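Local coordinates for protein cyclic UMP-AMP synthase (Rhodothermus marinus SG0.5JP17-172, PDB 6E0K) that synthesises the cyclic dinucleotide second messenger 3',3'-cUAMP from UTP and ATP, with magnesium as cofactor, as the signal of a CBASS antiphage defence system, at residues A[3-9]-A[230-235]; A[131-137]-A[149-155]; A[196-200]-A[278-282]. Residues are numbered along the deposited sequence.

From the N terminus, helix 5-11 opens contact 1, which closes a loop of 220 residues only when helix 231-244 begins. Within that span contact 2 closes a short loop of 11 residues as the antiparallel hairpin of strands 127-138 and 150-157. Helix 186-202 follows and opens contact 3, completed after contact 1 has closed, by helix 269-285; contacts 1 and 3 therefore cross. Their centres lie about 13 Å apart and they touch: Phe235 CZ to Met279 O at 3.8 Å joins helix 231-244 to helix 269-285, and Val3 CG2 to Leu282 O at 4.1 Å adds the N-terminal segment. Contact 2 lies across the chain's centre, about 39 Å from contact 1 and about 36 Å from contact 3, centre to centre.

Contact 1: A[3-9]-A[230-235]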
loop_
_atom_site.group_PDB
_atom_site.type_symbol
_atom_site.label_atom_id
_atom_site.label_comp_id
_atom_site.label_asym_id
_atom_site.label_seq_id
_atom_site.Cartn_x
_atom_site.Cartn_y
_atom_site.Cartn_z
ATOM N N VAL A 3 7.205 -26.527 -6.538
ATOM C CA VAL A 3 7.017 -26.388 -5.094
ATOM C C VAL A 3 5.770 -27.161 -4.681
ATOM O O VAL A 3 4.712 -27.008 -5.311
ATOM C CB VAL A 3 6.914 -24.914 -4.671
ATOM C CG1 VAL A 3 6.780 -24.819 -3.151
ATOM C CG2 VAL A 3 8.131 -24.131 -5.138
ATOM N N PRO A 4 5.850 -27.992 -3.640
ATOM C CA PRO A 4 4.667 -28.720 -3.166
ATOM C C PRO A 4 3.509 -27.790 -2.833
ATOM O O PRO A 4 3.692 -26.679 -2.327
ATOM C CB PRO A 4 5.178 -29.427 -1.909
ATOM C CG PRO A 4 6.638 -29.658 -2.193
ATOM C CD PRO A 4 7.077 -28.410 -2.940
ATOM N N GLU A 5 2.295 -28.282 -3.100
ATOM C CA GLU A 5 1.095 -27.489 -2.846
ATOM C C GLU A 5 1.003 -27.070 -1.384
ATOM O O GLU A 5 0.641 -25.924 -1.083
ATOM C CB GLU A 5 -0.149 -28.280 -3.247
ATOM C CG GLU A 5 -1.465 -27.608 -2.878
ATOM C CD GLU A 5 -1.858 -26.524 -3.858
ATOM O OE1 GLU A 5 -1.312 -26.525 -4.984
ATOM O OE2 GLU A 5 -2.719 -25.685 -3.504
ATOM N N SER A 6 1.326 -27.986 -0.462
ATOM C CA SER A 6 1.236 -27.671 0.961
ATOM C C SER A 6 2.195 -26.561 1.361
ATOM O O SER A 6 1.905 -25.801 2.296
ATOM C CB SER A 6 1.519 -28.915 1.792
ATOM O OG SER A 6 2.801 -29.441 1.477
ATOM N N GLN A 7 3.358 -26.483 0.714
ATOM C CA GLN A 7 4.274 -25.384 0.985
ATOM C C GLN A 7 3.704 -24.065 0.485
ATOM O O GLN A 7 3.755 -23.053 1.191
ATOM C CB GLN A 7 5.636 -25.658 0.338
ATOM C CG GLN A 7 6.659 -24.548 0.557
ATOM C CD GLN A 7 6.998 -24.358 2.022
ATOM O OE1 GLN A 7 7.788 -25.115 2.589
ATOM N NE2 GLN A 7 6.386 -23.360 2.649
ATOM N N LEU A 8 3.166 -24.053 -0.734
ATOM C CA LEU A 8 2.548 -22.834 -1.238
ATOM C C LEU A 8 1.364 -22.426 -0.374
ATOM O O LEU A 8 1.166 -21.235 -0.109
ATOM C CB LEU A 8 2.110 -23.035 -2.687
ATOM C CG LEU A 8 3.243 -23.403 -3.643
ATOM C CD1 LEU A 8 2.661 -23.711 -5.013
ATOM C CD2 LEU A 8 4.239 -22.250 -3.739
ATOM N N GLU A 9 0.582 -23.402 0.094
ATOM C CA GLU A 9 -0.570 -23.069 0.928
ATOM C C GLU A 9 -0.131 -22.454 2.253
ATOM O O GLU A 9 -0.737 -21.485 2.721
ATOM C CB GLU A 9 -1.433 -24.311 1.163
ATOM C CG GLU A 9 -2.852 -24.007 1.684
ATOM C CD GLU A 9 -2.900 -23.714 3.176
ATOM O OE1 GLU A 9 -2.025 -24.207 3.919
ATOM O OE2 GLU A 9 -3.819 -22.985 3.605
ATOM N N THR A 230 -5.687 -24.333 -7.671
ATOM C CA THR A 230 -4.744 -24.715 -6.636
ATOM C C THR A 230 -3.680 -23.638 -6.565
ATOM O O THR A 230 -3.534 -22.826 -7.482
ATOM C CB THR A 230 -4.071 -26.067 -6.909
ATOM O OG1 THR A 230 -3.265 -25.974 -8.092
ATOM C CG2 THR A 230 -5.098 -27.172 -7.087
ATOM N N PHE A 231 -2.899 -23.656 -5.487
ATOM C CA PHE A 231 -1.807 -22.695 -5.426
ATOM C C PHE A 231 -0.719 -23.022 -6.439
ATOM O O PHE A 231 -0.083 -22.107 -6.958
ATOM C CB PHE A 231 -1.262 -22.600 -4.002
ATOM C CG PHE A 231 -2.167 -21.834 -3.090
ATOM C CD1 PHE A 231 -2.250 -20.454 -3.196
ATOM C CD2 PHE A 231 -2.963 -22.484 -2.168
ATOM C CE1 PHE A 231 -3.099 -19.722 -2.380
ATOM C CE2 PHE A 231 -3.827 -21.762 -1.351
ATOM C CZ PHE A 231 -3.892 -20.385 -1.450
ATOM N N LYS A 232 -0.505 -24.305 -6.747
ATOM C CA LYS A 232 0.490 -24.658 -7.760
ATOM C C LYS A 232 0.085 -24.122 -9.127
ATOM O O LYS A 232 0.904 -23.541 -9.850
ATOM C CB LYS A 232 0.684 -26.175 -7.818
ATOM C CG LYS A 232 1.472 -26.731 -6.649
ATOM C CD LYS A 232 1.578 -28.246 -6.710
ATOM C CE LYS A 232 2.802 -28.699 -7.473
ATOM N NZ LYS A 232 2.984 -30.156 -7.248
ATOM N N ASP A 233 -1.181 -24.314 -9.502
ATOM C CA ASP A 233 -1.646 -23.809 -10.788
ATOM C C ASP A 233 -1.627 -22.290 -10.817
ATOM O O ASP A 233 -1.319 -21.689 -11.852
ATOM C CB ASP A 233 -3.051 -24.332 -11.091
ATOM C CG ASP A 233 -3.074 -25.836 -11.303
ATOM O OD1 ASP A 233 -2.089 -26.366 -11.852
ATOM O OD2 ASP A 233 -4.064 -26.481 -10.910
ATOM N N THR A 234 -1.956 -21.652 -9.690
ATOM C CA THR A 234 -1.933 -20.198 -9.637
ATOM C C THR A 234 -0.506 -19.679 -9.730
ATOM O O THR A 234 -0.227 -18.750 -10.499
ATOM C CB THR A 234 -2.607 -19.702 -8.358
ATOM O OG1 THR A 234 -3.988 -20.077 -8.375
ATOM C CG2 THR A 234 -2.501 -18.186 -8.265
ATOM N N PHE A 235 0.416 -20.282 -8.970
ATOM C CA PHE A 235 1.811 -19.848 -9.019
ATOM C C PHE A 235 2.309 -19.838 -10.460
ATOM O O PHE A 235 2.825 -18.828 -10.943
ATOM C CB PHE A 235 2.676 -20.768 -8.140
ATOM C CG PHE A 235 4.112 -20.297 -7.952
ATOM C CD1 PHE A 235 5.028 -20.377 -8.993
ATOM C CD2 PHE A 235 4.544 -19.818 -6.723
ATOM C CE1 PHE A 235 6.347 -19.962 -8.826
ATOM C CE2 PHE A 235 5.872 -19.401 -6.543
ATOM C CZ PHE A 235 6.764 -19.474 -7.601
#
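Glu5, in the first turn of helix 5-11, reaches the start of helix 231-244 by a bent side chain: chi1 is t and chi2 p (80°), which brings the carboxylate up to the amides of Phe231 and Lys232. Phe231 N donates to Glu5 OE2 at 2.8 Å (159° at the hydrogen) and Lys232 N to Glu5 OE1 at 2.9 Å (155°). Thr230, the N-cap, uses its p rotamer to accept from Asp233 N at its OG1, 3.0 Å. Leu8, one turn after Glu5, points toward the second helix in the mt rotamer; its CB lies 3.6 Å from Phe231 CB and its CD2 3.9 Å from Phe235 CD2. Phe231 (m) places CE2 3.9 Å from Glu9 CG, whereas Phe235 (t) turns to a stack on Trp283. Lys232 (m, t, p, t) lays its chain past the N terminus, with CE 3.3 Å from Val3 O and CG 3.6 Å from Leu8 CD1. The short helical segments cross at 76°, 9.4 Å apart. First-turn amides lack acceptors inside their own helix, and the negative carboxylate sits at the positive end of the helix dipole, so the N-terminal segment supplies acceptors to the start of helix 231-244 that its own N-cap, Thr230, does not.

Contact 2: A[131-137]-A[149-155]; sequences VVCIQYR and YIEGMTF
Four backbone hydrogen bonds carry this antiparallel pairing. Ile134 and Thr154 form one hydrogen-bonded pair (Ile134 N to Thr154 O 3.0 Å, Thr154 N to Ile134 O 2.8 Å), and Tyr136 and Gly152 the next (Tyr136 N to Gly152 O 2.9 Å, Gly152 N to Tyr136 O 2.8 Å). Between and beyond them stand the non-hydrogen-bonded pairs Gln135-Met153 (CA-CA 4.3 Å) and Arg137-Glu151 (CA-CA 4.8 Å). The backbone is extended, though Gln135 has phi/psi -51/136 and Gly152 -132/-150; the side chains of Gln135 and Met153 diverge, and the segment axes run at 140°, 3.9 Å apart at closest.

At the Arg137 end, Arg137 NE donates to Gln135 OE1 at 2.8 Å. The extended arginine (m, then t) lays its guanidinium flat on the Tyr149 ring, planes at 1° and centres 4.5 Å apart, with Arg137 CD 3.6 Å from the ring centroid in a CH-pi contact; Tyr149 takes chi1 p. A water joins Tyr149 OH (2.5 Å), Glu151 OE1 (2.9 Å) and Gln135 OE1 (3.3 Å), while Glu151 OE2 forms a salt bridge with Lys169.

Apolar packing fills the other end: Val131 CG1 meets Phe155 CD1 at 3.7 Å and Met153 CE at 3.8 Å, and Cys133 SG meets Met153 CB at 3.5 Å. Phe155 and Met153 both have chi1 p. The Val131 side chain comes within about 4 Å of that of Thr118, and the Phe155 side chain within about 4 Å of that of Asn166, both UTP-binding residues. Strand 127-138, which also bears the magnesium ligand Asp129, pairs in parallel with strand 61-68: the hairpin extends the catalytic sheet of the nucleotidyltransferase fold.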
loop_
_atom_site.group_PDB
_atom_site.type_symbol
_atom_site.label_atom_id
_atom_site.label_comp_id
_atom_site.label_asym_id
_atom_site.label_seq_id
_atom_site.Cartn_x
_atom_site.Cartn_y
_atom_site.Cartn_z
ATOM N N VAL A 131 0.410 8.615 8.646
ATOM C CA VAL A 131 0.464 9.597 7.565
ATOM C C VAL A 131 -0.600 10.655 7.836
ATOM O O VAL A 131 -1.798 10.353 7.868
ATOM C CB VAL A 131 0.248 8.936 6.198
ATOM C CG1 VAL A 131 0.151 10.014 5.120
ATOM C CG2 VAL A 131 1.386 7.989 5.875
ATOM N N VAL A 132 -0.157 11.888 8.061
ATOM C CA VAL A 132 -1.050 13.015 8.296
ATOM C C VAL A 132 -1.292 13.687 6.955
ATOM O O VAL A 132 -0.342 14.118 6.293
ATOM C CB VAL A 132 -0.443 13.999 9.304
ATOM C CG1 VAL A 132 -1.345 15.204 9.455
ATOM C CG2 VAL A 132 -0.226 13.313 10.645
ATOM N N CYS A 133 -2.552 13.762 6.530
ATOM C CA CYS A 133 -2.820 14.203 5.163
ATOM C C CYS A 133 -4.147 14.942 5.094
ATOM O O CYS A 133 -4.953 14.901 6.017
ATOM C CB CYS A 133 -2.822 13.022 4.193
ATOM S SG CYS A 133 -4.012 11.718 4.593
ATOM N N ILE A 134 -4.358 15.635 3.974
ATOM C CA ILE A 134 -5.617 16.308 3.688
ATOM C C ILE A 134 -6.202 15.692 2.423
ATOM O O ILE A 134 -5.473 15.257 1.524
ATOM C CB ILE A 134 -5.416 17.832 3.533
ATOM C CG1 ILE A 134 -4.973 18.447 4.862
ATOM C CG2 ILE A 134 -6.694 18.500 3.053
ATOM C CD1 ILE A 134 -4.808 19.938 4.784
ATOM N N GLN A 135 -7.525 15.614 2.375
ATOM C CA GLN A 135 -8.209 15.117 1.188
ATOM C C GLN A 135 -7.702 15.851 -0.050
ATOM O O GLN A 135 -7.504 17.062 -0.023
ATOM C CB GLN A 135 -9.715 15.331 1.347
ATOM C CG GLN A 135 -10.559 14.800 0.209
ATOM C CD GLN A 135 -12.019 15.179 0.385
ATOM O OE1 GLN A 135 -12.595 15.878 -0.444
ATOM N NE2 GLN A 135 -12.616 14.738 1.490
ATOM N N TYR A 136 -7.450 15.099 -1.117
ATOM C CA TYR A 136 -7.032 15.652 -2.399
ATOM C C TYR A 136 -8.083 15.285 -3.436
ATOM O O TYR A 136 -8.504 14.128 -3.507
ATOM C CB TYR A 136 -5.665 15.102 -2.821
ATOM C CG TYR A 136 -5.171 15.700 -4.118
ATOM C CD1 TYR A 136 -4.490 16.904 -4.124
ATOM C CD2 TYR A 136 -5.398 15.064 -5.335
ATOM C CE1 TYR A 136 -4.023 17.468 -5.319
ATOM C CE2 TYR A 136 -4.949 15.610 -6.519
ATOM C CZ TYR A 136 -4.262 16.809 -6.509
ATOM O OH TYR A 136 -3.815 17.335 -7.693
ATOM N N ARG A 137 -8.527 16.267 -4.213
ATOM C CA ARG A 137 -9.496 16.034 -5.276
ATOM C C ARG A 137 -8.823 16.274 -6.618
ATOM O O ARG A 137 -8.390 17.395 -6.910
ATOM C CB ARG A 137 -10.707 16.959 -5.126
ATOM C CG ARG A 137 -11.511 16.707 -3.857
ATOM C CD ARG A 137 -12.793 17.533 -3.884
ATOM N NE ARG A 137 -13.535 17.434 -2.630
ATOM C CZ ARG A 137 -14.696 18.040 -2.407
ATOM N NH1 ARG A 137 -15.255 18.788 -3.351
ATOM N NH2 ARG A 137 -15.300 17.896 -1.229
ATOM N N TYR A 149 -14.948 14.099 -9.585
ATOM C CA TYR A 149 -13.540 14.138 -9.228
ATOM C C TYR A 149 -13.158 12.786 -8.654
ATOM O O TYR A 149 -14.016 11.999 -8.246
ATOM C CB TYR A 149 -13.226 15.249 -8.213
ATOM C CG TYR A 149 -13.961 15.117 -6.897
ATOM C CD1 TYR A 149 -13.452 14.344 -5.849
ATOM C CD2 TYR A 149 -15.157 15.784 -6.696
ATOM C CE1 TYR A 149 -14.138 14.248 -4.632
ATOM C CE2 TYR A 149 -15.844 15.688 -5.496
ATOM C CZ TYR A 149 -15.334 14.925 -4.476
ATOM O OH TYR A 149 -16.036 14.854 -3.292
ATOM N N ILE A 150 -11.860 12.536 -8.613
ATOM C CA ILE A 150 -11.301 11.335 -8.005
ATOM C C ILE A 150 -10.647 11.745 -6.696
ATOM O O ILE A 150 -9.853 12.693 -6.657
ATOM C CB ILE A 150 -10.310 10.649 -8.958
ATOM C CG1 ILE A 150 -11.050 10.202 -10.220
ATOM C CG2 ILE A 150 -9.653 9.449 -8.276
ATOM C CD1 ILE A 150 -10.150 9.719 -11.315
ATOM N N GLU A 151 -10.982 11.037 -5.619
ATOM C CA GLU A 151 -10.535 11.421 -4.288
ATOM C C GLU A 151 -9.284 10.647 -3.908
ATOM O O GLU A 151 -9.256 9.409 -4.007
ATOM C CB GLU A 151 -11.617 11.188 -3.233
ATOM C CG GLU A 151 -11.229 11.777 -1.883
ATOM C CD GLU A 151 -12.097 11.279 -0.747
ATOM O OE1 GLU A 151 -13.326 11.472 -0.819
ATOM O OE2 GLU A 151 -11.548 10.695 0.210
ATOM N N GLY A 152 -8.264 11.378 -3.471
ATOM C CA GLY A 152 -7.088 10.836 -2.831
ATOM C C GLY A 152 -6.787 11.626 -1.574
ATOM O O GLY A 152 -7.680 12.167 -0.923
ATOM N N MET A 153 -5.504 11.683 -1.235
ATOM C CA MET A 153 -5.058 12.510 -0.126
ATOM C C MET A 153 -3.664 13.012 -0.455
ATOM O O MET A 153 -2.998 12.506 -1.363
ATOM C CB MET A 153 -5.084 11.745 1.210
ATOM C CG MET A 153 -4.380 10.394 1.196
ATOM S SD MET A 153 -2.583 10.547 1.285
ATOM C CE MET A 153 -2.153 9.053 2.203
ATOM N N THR A 154 -3.223 14.019 0.291
ATOM C CA THR A 154 -1.924 14.601 0.007
ATOM C C THR A 154 -1.272 15.092 1.292
ATOM O O THR A 154 -1.948 15.417 2.275
ATOM C CB THR A 154 -2.043 15.747 -1.022
ATOM O OG1 THR A 154 -0.738 16.156 -1.458
ATOM C CG2 THR A 154 -2.764 16.933 -0.426
ATOM N N PHE A 155 0.059 15.135 1.270
ATOM C CA PHE A 155 0.829 15.634 2.397
ATOM C C PHE A 155 2.101 16.268 1.856
ATOM O O PHE A 155 2.522 15.993 0.732
ATOM C CB PHE A 155 1.154 14.521 3.410
ATOM C CG PHE A 155 1.784 13.295 2.792
ATOM C CD1 PHE A 155 0.993 12.282 2.272
ATOM C CD2 PHE A 155 3.165 13.161 2.729
ATOM C CE1 PHE A 155 1.562 11.153 1.694
ATOM C CE2 PHE A 155 3.738 12.035 2.162
ATOM C CZ PHE A 155 2.931 11.029 1.641
HETATM O O HOH W 1 -15.062 13.818 -1.191
#

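Contact 3: A[196-200]-A[278-282]; sequences ARTYL and YMDDL
Both segments are regular alpha-helix, with phi between -72° and -56° and psi between -51° and -35°; the i to i+4 bonds run from Leu200 N to Ala196 O (3.2 Å) and from Leu282 N to Tyr278 O (2.9 Å). Their axes pass 10.8 Å apart at a crossing angle of 80°, nearly perpendicular. The closest CA pairs are Ala196-Met279 at 7.8 Å and Leu200-Leu282 at 8.1 Å.

The interface is apolar and buries 270 Å². Ala196 points its methyl at the second helix, with CB 3.8 Å from Leu282 CD2 and 4.0 Å from Met279 SD; its small side chain fits the close backbone approach there. Leu200, in the mt rotamer, sends CD1 to Met279 CE (3.6 Å) and Tyr278 CB (4.1 Å), and CD2 to Leu282 CD1 (4.1 Å). Leu282 takes the tp rotamer and so directs both methyls to the first helix.

This is steep helix-on-helix packing in the helical part of the CD-NTase, where helix 186-202 lies against helix 269-285. Trp11 of the N-terminal helix touches Ala196 and Leu282, and Phe235 and Ile239 of helix 231-244 cover Met279.

Met279 starts out sideways, but chi1 and chi2 both m and chi3 104° bring its thioether close to the first helix, with CE also 4.1 Å from Arg197 N. Tyr199 (chi1 t) brings CE1 within 3.9 Å of Leu282 CD1. Tyr278, chi1 -85°, meets Leu200 CD1 at its ring edge. Arg197 leads away from the interface: its NH2 donates to Thr198 OG1 at 2.9 Å, and its NH1 is hydrogen-bonded to Ala210 O and to OG of the ATP-binding Ser212.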
loop_
_atom_site.group_PDB
_atom_site.type_symbol
_atom_site.label_atom_id
_atom_site.label_comp_id
_atom_site.label_asym_id
_atom_site.label_seq_id
_atom_site.Cartn_x
_atom_site.Cartn_y
_atom_site.Cartn_z
ATOM N N ALA A 196 7.023 -16.374 -0.543
ATOM C CA ALA A 196 8.048 -16.960 -1.406
ATOM C C ALA A 196 9.249 -16.029 -1.525
ATOM O O ALA A 196 10.401 -16.455 -1.384
ATOM C CB ALA A 196 7.455 -17.268 -2.779
ATOM N N ARG A 197 8.984 -14.742 -1.768
ATOM C CA ARG A 197 10.030 -13.725 -1.803
ATOM C C ARG A 197 10.835 -13.701 -0.505
ATOM O O ARG A 197 12.071 -13.726 -0.525
ATOM C CB ARG A 197 9.379 -12.358 -2.063
ATOM C CG ARG A 197 10.279 -11.142 -1.886
ATOM C CD ARG A 197 9.428 -9.942 -1.472
ATOM N NE ARG A 197 8.824 -10.200 -0.179
ATOM C CZ ARG A 197 7.923 -9.436 0.436
ATOM N NH1 ARG A 197 7.457 -8.297 -0.094
ATOM N NH2 ARG A 197 7.484 -9.824 1.621
ATOM N N THR A 198 10.146 -13.635 0.637
ATOM C CA THR A 198 10.828 -13.521 1.922
ATOM C C THR A 198 11.620 -14.783 2.252
ATOM O O THR A 198 12.713 -14.701 2.820
ATOM C CB THR A 198 9.798 -13.190 3.001
ATOM O OG1 THR A 198 9.278 -11.884 2.724
ATOM C CG2 THR A 198 10.412 -13.211 4.395
ATOM N N TYR A 199 11.103 -15.951 1.872
ATOM C CA TYR A 199 11.874 -17.184 2.003
ATOM C C TYR A 199 13.212 -17.079 1.274
ATOM O O TYR A 199 14.255 -17.481 1.810
ATOM C CB TYR A 199 11.041 -18.357 1.476
ATOM C CG TYR A 199 11.784 -19.657 1.278
ATOM C CD1 TYR A 199 12.318 -19.991 0.047
ATOM C CD2 TYR A 199 11.908 -20.561 2.313
ATOM C CE1 TYR A 199 12.990 -21.178 -0.138
ATOM C CE2 TYR A 199 12.568 -21.755 2.128
ATOM C CZ TYR A 199 13.108 -22.050 0.901
ATOM O OH TYR A 199 13.776 -23.236 0.706
ATOM N N LEU A 200 13.205 -16.501 0.066
ATOM C CA LEU A 200 14.449 -16.366 -0.689
ATOM C C LEU A 200 15.366 -15.318 -0.076
ATOM O O LEU A 200 16.584 -15.520 0.000
ATOM C CB LEU A 200 14.132 -16.022 -2.146
ATOM C CG LEU A 200 13.540 -17.174 -2.952
ATOM C CD1 LEU A 200 13.077 -16.632 -4.283
ATOM C CD2 LEU A 200 14.578 -18.260 -3.160
ATOM N N TYR A 278 13.570 -15.042 -10.192
ATOM C CA TYR A 278 13.757 -15.707 -8.909
ATOM C C TYR A 278 12.609 -16.673 -8.619
ATOM O O TYR A 278 12.824 -17.751 -8.055
ATOM C CB TYR A 278 13.915 -14.670 -7.782
ATOM C CG TYR A 278 15.340 -14.165 -7.605
ATOM C CD1 TYR A 278 15.894 -13.254 -8.497
ATOM C CD2 TYR A 278 16.122 -14.603 -6.542
ATOM C CE1 TYR A 278 17.194 -12.784 -8.326
ATOM C CE2 TYR A 278 17.416 -14.149 -6.370
ATOM C CZ TYR A 278 17.949 -13.246 -7.262
ATOM O OH TYR A 278 19.248 -12.783 -7.104
ATOM N N MET A 279 11.387 -16.326 -9.032
ATOM C CA MET A 279 10.273 -17.256 -8.863
ATOM C C MET A 279 10.443 -18.486 -9.741
ATOM O O MET A 279 10.171 -19.605 -9.299
ATOM C CB MET A 279 8.953 -16.556 -9.176
ATOM C CG MET A 279 8.591 -15.478 -8.164
ATOM S SD MET A 279 8.384 -16.071 -6.444
ATOM C CE MET A 279 9.916 -15.511 -5.704
ATOM N N ASP A 280 10.900 -18.295 -10.984
ATOM C CA ASP A 280 11.209 -19.425 -11.854
ATOM C C ASP A 280 12.220 -20.357 -11.199
ATOM O O ASP A 280 12.044 -21.581 -11.189
ATOM C CB ASP A 280 11.779 -18.918 -13.176
ATOM C CG ASP A 280 10.726 -18.597 -14.214
ATOM O OD1 ASP A 280 9.585 -19.096 -14.130
ATOM O OD2 ASP A 280 11.075 -17.854 -15.163
ATOM N N ASP A 281 13.322 -19.788 -10.694
ATOM C CA ASP A 281 14.387 -20.605 -10.114
ATOM C C ASP A 281 13.904 -21.338 -8.876
ATOM O O ASP A 281 14.267 -22.498 -8.654
ATOM C CB ASP A 281 15.596 -19.744 -9.739
ATOM C CG ASP A 281 16.374 -19.243 -10.925
ATOM O OD1 ASP A 281 16.223 -19.791 -12.037
ATOM O OD2 ASP A 281 17.167 -18.297 -10.719
ATOM N N LEU A 282 13.115 -20.662 -8.034
ATOM C CA LEU A 282 12.547 -21.306 -6.851
ATOM C C LEU A 282 11.721 -22.521 -7.246
ATOM O O LEU A 282 11.866 -23.613 -6.673
ATOM C CB LEU A 282 11.684 -20.291 -6.095
ATOM C CG LEU A 282 10.844 -20.802 -4.938
ATOM C CD1 LEU A 282 11.761 -21.231 -3.794
ATOM C CD2 LEU A 282 9.910 -19.678 -4.492
#